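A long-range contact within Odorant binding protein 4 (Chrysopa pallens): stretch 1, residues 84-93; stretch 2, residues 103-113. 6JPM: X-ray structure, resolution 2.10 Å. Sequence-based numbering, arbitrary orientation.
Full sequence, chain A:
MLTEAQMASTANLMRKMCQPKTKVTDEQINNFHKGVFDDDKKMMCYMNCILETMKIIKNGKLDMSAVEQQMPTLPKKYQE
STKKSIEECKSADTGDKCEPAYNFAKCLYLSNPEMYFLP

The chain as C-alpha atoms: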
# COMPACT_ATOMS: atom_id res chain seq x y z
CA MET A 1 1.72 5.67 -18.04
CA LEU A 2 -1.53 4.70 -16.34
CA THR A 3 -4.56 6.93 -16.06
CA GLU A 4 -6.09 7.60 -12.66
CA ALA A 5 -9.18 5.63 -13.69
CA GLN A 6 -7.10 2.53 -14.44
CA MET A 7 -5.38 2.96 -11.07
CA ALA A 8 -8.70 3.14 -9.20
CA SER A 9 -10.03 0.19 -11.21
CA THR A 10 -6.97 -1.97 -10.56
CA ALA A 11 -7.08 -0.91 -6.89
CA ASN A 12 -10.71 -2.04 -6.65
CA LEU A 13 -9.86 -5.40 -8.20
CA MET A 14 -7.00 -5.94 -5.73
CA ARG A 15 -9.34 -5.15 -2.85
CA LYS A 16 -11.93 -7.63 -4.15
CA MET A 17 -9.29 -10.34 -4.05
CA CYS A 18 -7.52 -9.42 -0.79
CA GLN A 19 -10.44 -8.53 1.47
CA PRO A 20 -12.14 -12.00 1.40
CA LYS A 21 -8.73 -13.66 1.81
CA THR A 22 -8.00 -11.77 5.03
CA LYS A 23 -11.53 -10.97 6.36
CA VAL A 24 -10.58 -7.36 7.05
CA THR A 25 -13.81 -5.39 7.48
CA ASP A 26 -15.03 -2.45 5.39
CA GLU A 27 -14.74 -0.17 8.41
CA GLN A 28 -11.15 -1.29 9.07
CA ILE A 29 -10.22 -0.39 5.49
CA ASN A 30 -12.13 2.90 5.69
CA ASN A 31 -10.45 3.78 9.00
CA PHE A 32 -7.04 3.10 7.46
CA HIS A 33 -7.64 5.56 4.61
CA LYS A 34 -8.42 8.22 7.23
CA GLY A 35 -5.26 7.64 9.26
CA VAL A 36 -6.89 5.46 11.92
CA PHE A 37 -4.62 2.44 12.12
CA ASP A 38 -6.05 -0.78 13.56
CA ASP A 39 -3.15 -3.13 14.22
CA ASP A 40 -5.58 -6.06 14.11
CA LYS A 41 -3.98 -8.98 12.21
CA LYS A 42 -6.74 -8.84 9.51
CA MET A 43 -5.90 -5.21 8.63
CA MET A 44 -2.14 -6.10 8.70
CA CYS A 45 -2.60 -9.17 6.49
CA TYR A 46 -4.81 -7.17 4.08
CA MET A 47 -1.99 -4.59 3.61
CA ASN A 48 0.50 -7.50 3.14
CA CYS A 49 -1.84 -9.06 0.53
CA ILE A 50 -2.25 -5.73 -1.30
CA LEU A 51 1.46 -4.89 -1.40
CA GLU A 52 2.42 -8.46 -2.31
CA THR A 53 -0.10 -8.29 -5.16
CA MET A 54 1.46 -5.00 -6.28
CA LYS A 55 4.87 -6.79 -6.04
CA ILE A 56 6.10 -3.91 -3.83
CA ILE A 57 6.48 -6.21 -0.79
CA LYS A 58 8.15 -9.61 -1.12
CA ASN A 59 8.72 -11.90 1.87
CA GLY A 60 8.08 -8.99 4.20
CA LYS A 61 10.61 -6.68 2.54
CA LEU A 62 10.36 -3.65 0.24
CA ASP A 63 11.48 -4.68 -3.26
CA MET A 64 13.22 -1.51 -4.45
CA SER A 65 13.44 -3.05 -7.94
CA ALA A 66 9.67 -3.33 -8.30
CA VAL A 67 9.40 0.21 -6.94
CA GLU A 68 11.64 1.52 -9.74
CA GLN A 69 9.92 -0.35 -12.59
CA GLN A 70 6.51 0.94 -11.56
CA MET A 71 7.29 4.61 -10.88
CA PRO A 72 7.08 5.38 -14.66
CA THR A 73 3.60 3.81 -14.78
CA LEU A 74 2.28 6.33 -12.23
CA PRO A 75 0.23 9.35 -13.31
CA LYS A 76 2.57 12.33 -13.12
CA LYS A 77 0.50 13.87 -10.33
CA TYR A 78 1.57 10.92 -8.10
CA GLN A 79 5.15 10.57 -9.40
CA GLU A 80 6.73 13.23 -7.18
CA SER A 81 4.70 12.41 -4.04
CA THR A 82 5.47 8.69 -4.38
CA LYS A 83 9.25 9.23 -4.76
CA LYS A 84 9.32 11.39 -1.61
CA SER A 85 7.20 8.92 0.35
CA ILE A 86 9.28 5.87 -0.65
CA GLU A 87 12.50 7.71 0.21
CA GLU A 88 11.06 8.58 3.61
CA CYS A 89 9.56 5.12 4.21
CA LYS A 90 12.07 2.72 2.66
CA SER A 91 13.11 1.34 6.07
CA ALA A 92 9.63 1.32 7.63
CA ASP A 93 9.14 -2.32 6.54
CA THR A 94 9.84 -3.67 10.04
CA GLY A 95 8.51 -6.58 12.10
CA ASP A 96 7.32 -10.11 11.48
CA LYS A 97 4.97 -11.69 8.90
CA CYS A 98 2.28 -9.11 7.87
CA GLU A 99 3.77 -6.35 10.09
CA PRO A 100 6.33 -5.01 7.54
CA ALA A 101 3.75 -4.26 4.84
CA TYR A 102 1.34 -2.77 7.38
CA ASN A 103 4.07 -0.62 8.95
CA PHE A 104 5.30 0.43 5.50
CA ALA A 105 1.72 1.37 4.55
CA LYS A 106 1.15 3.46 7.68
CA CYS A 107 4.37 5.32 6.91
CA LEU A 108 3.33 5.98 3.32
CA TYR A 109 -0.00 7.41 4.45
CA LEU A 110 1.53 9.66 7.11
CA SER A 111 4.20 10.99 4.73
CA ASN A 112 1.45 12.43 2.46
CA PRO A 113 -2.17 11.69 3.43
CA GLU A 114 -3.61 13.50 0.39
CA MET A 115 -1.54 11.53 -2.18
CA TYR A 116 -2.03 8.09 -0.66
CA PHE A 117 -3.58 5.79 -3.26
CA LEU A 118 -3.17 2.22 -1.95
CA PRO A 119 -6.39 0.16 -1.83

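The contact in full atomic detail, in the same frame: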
# COMPACT_ATOMS: atom_id res chain seq x y z
N LYS A 84 9.03 10.83 -2.94
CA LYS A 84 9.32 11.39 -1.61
C LYS A 84 8.86 10.42 -0.52
O LYS A 84 9.55 10.30 0.46
CB LYS A 84 8.57 12.71 -1.41
CG LYS A 84 9.16 13.92 -2.11
CD LYS A 84 9.23 15.13 -1.24
CE LYS A 84 9.96 16.28 -1.88
NZ LYS A 84 9.14 17.50 -1.92
N SER A 85 7.69 9.82 -0.68
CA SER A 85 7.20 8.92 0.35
C SER A 85 8.04 7.65 0.45
O SER A 85 8.33 7.18 1.56
CB SER A 85 5.73 8.59 0.08
OG SER A 85 4.94 9.75 0.29
N ILE A 86 8.44 7.07 -0.69
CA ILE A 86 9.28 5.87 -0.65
C ILE A 86 10.63 6.18 -0.03
O ILE A 86 11.13 5.42 0.81
CB ILE A 86 9.43 5.25 -2.05
CG1 ILE A 86 8.39 4.15 -2.28
CG2 ILE A 86 10.82 4.65 -2.22
CD1 ILE A 86 7.13 4.65 -2.87
N GLU A 87 11.24 7.31 -0.41
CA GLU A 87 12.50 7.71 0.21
C GLU A 87 12.35 7.82 1.72
O GLU A 87 13.21 7.35 2.47
CB GLU A 87 12.98 9.05 -0.38
CG GLU A 87 13.51 8.97 -1.80
CD GLU A 87 13.91 10.34 -2.36
OE1 GLU A 87 13.66 11.36 -1.70
OE2 GLU A 87 14.48 10.38 -3.47
N GLU A 88 11.25 8.41 2.18
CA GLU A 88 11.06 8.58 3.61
C GLU A 88 10.74 7.26 4.29
O GLU A 88 11.10 7.07 5.46
CB GLU A 88 9.96 9.60 3.86
CG GLU A 88 9.41 9.60 5.27
CD GLU A 88 8.43 10.72 5.51
OE1 GLU A 88 7.82 10.75 6.59
OE2 GLU A 88 8.28 11.57 4.61
N CYS A 89 10.11 6.32 3.58
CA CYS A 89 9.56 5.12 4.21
C CYS A 89 10.30 3.84 3.85
O CYS A 89 9.82 2.75 4.18
CB CYS A 89 8.07 4.99 3.84
SG CYS A 89 7.06 6.34 4.52
N LYS A 90 11.48 3.93 3.22
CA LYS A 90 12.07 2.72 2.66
C LYS A 90 12.66 1.80 3.72
O LYS A 90 13.03 0.67 3.38
CB LYS A 90 13.13 3.08 1.62
CG LYS A 90 14.31 3.84 2.14
CD LYS A 90 15.07 4.49 0.98
CE LYS A 90 15.40 3.49 -0.13
NZ LYS A 90 16.55 2.60 0.21
N SER A 91 12.73 2.23 4.98
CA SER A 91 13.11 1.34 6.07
C SER A 91 11.98 1.12 7.07
O SER A 91 12.21 0.55 8.13
CB SER A 91 14.34 1.89 6.80
OG SER A 91 15.47 1.90 5.94
N ALA A 92 10.76 1.54 6.74
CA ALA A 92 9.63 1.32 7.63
C ALA A 92 9.08 -0.10 7.55
O ALA A 92 8.12 -0.41 8.25
CB ALA A 92 8.49 2.31 7.34
N ASP A 93 9.64 -0.96 6.69
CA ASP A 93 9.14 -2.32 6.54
C ASP A 93 9.73 -3.23 7.63
O ASP A 93 10.51 -4.16 7.36
CB ASP A 93 9.43 -2.84 5.14
CG ASP A 93 10.92 -2.76 4.77
OD1 ASP A 93 11.68 -2.03 5.44
OD2 ASP A 93 11.32 -3.44 3.81
N ASN A 103 3.29 -1.75 8.46
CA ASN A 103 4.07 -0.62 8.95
C ASN A 103 4.53 0.27 7.81
O ASN A 103 4.51 1.50 7.93
CB ASN A 103 5.28 -1.12 9.75
CG ASN A 103 4.89 -1.63 11.12
OD1 ASN A 103 3.93 -1.13 11.72
ND2 ASN A 103 5.61 -2.65 11.60
N PHE A 104 4.98 -0.33 6.71
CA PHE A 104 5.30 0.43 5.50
C PHE A 104 4.11 1.26 5.04
O PHE A 104 4.25 2.44 4.71
CB PHE A 104 5.76 -0.53 4.40
CG PHE A 104 6.10 0.13 3.09
CD1 PHE A 104 7.17 1.03 2.99
CD2 PHE A 104 5.38 -0.16 1.94
CE1 PHE A 104 7.50 1.64 1.77
CE2 PHE A 104 5.69 0.44 0.72
CZ PHE A 104 6.76 1.35 0.64
N ALA A 105 2.91 0.66 5.01
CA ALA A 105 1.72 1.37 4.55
C ALA A 105 1.38 2.55 5.45
O ALA A 105 1.03 3.63 4.96
CB ALA A 105 0.53 0.41 4.47
N LYS A 106 1.42 2.35 6.77
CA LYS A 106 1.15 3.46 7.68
C LYS A 106 2.11 4.60 7.42
O LYS A 106 1.72 5.77 7.46
CB LYS A 106 1.30 3.02 9.15
CG LYS A 106 0.35 1.96 9.62
CD LYS A 106 0.32 1.93 11.14
CE LYS A 106 1.71 1.73 11.72
NZ LYS A 106 1.68 1.57 13.20
N CYS A 107 3.39 4.28 7.18
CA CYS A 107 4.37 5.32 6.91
C CYS A 107 4.01 6.07 5.64
O CYS A 107 4.06 7.31 5.60
CB CYS A 107 5.77 4.70 6.80
SG CYS A 107 7.09 5.93 6.52
N LEU A 108 3.66 5.34 4.58
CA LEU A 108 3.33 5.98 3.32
C LEU A 108 2.19 6.96 3.48
O LEU A 108 2.23 8.08 2.96
CB LEU A 108 2.97 4.93 2.26
CG LEU A 108 4.11 4.12 1.67
CD1 LEU A 108 3.53 3.20 0.63
CD2 LEU A 108 5.18 5.04 1.07
N TYR A 109 1.14 6.54 4.21
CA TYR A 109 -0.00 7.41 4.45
C TYR A 109 0.42 8.68 5.19
O TYR A 109 0.13 9.79 4.76
CB TYR A 109 -1.09 6.67 5.22
CG TYR A 109 -2.30 7.55 5.47
CD1 TYR A 109 -2.32 8.44 6.54
CD2 TYR A 109 -3.40 7.53 4.61
CE1 TYR A 109 -3.39 9.28 6.76
CE2 TYR A 109 -4.49 8.38 4.83
CZ TYR A 109 -4.47 9.25 5.92
OH TYR A 109 -5.52 10.10 6.18
N LEU A 110 1.14 8.51 6.30
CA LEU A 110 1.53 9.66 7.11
C LEU A 110 2.50 10.60 6.40
O LEU A 110 2.56 11.78 6.75
CB LEU A 110 2.14 9.19 8.43
CG LEU A 110 1.14 8.49 9.35
CD1 LEU A 110 1.84 8.00 10.61
CD2 LEU A 110 0.01 9.45 9.67
N SER A 111 3.25 10.10 5.44
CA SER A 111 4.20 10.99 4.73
C SER A 111 3.44 11.96 3.83
O SER A 111 3.96 13.01 3.58
CB SER A 111 5.21 10.23 3.98
OG SER A 111 4.75 9.91 2.70
N ASN A 112 2.24 11.61 3.41
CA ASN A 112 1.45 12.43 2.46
C ASN A 112 0.02 11.91 2.42
O ASN A 112 -0.32 11.26 1.50
CB ASN A 112 2.07 12.41 1.06
CG ASN A 112 1.68 13.62 0.23
OD1 ASN A 112 0.77 14.34 0.58
ND2 ASN A 112 2.34 13.83 -0.88
N PRO A 113 -0.83 12.21 3.41
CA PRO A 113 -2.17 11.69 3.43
C PRO A 113 -2.98 11.95 2.16
O PRO A 113 -3.61 11.07 1.72
CB PRO A 113 -2.78 12.36 4.65
CG PRO A 113 -1.62 12.65 5.51
CD PRO A 113 -0.49 12.98 4.57
O HOH W 1 5.83 8.90 7.60

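The two stretches form a disulfide-pinned helix-helix contact, in which a covalent bond lies within a small apolar cluster flanked by polar interactions. The helix of stretch 1 and helix 103-111 run at 130° to each other, closer to antiparallel than parallel, with their axes 9.1 Å apart at closest approach. Cys 89 and Cys 107 both point toward the opposing stretch, and their SG atoms are bonded at 2.0 Å with a chi3 of -84°, near the unstrained value for a disulfide. The Cys 89 side chain fits as a knob among Phe 104, Cys 107, Leu 108 and Ser 111; its CB lies 4.0 Å from both Phe 104 CE1 and Leu 108 CD2. Ile 86 extends this apolar surface, its CG1 reaching the edge of the Phe 104 ring, 4.4 Å from CZ.

A type I turn from Cys 89 to Ala 92, closed by a hydrogen bond from Ala 92 N to Cys 89 O (3.0 Å), brings Ala 92 CB within 3.7 Å of Cys 107 CB. Toward the other end, Ser 85 OG and Ser 111 OG share a very short hydrogen bond of 2.4 Å. At the exposed margin, one water donates to Glu 88 OE1 (2.9 Å) and Cys 107 O (3.1 Å), linking a carboxylate to the facing helix backbone.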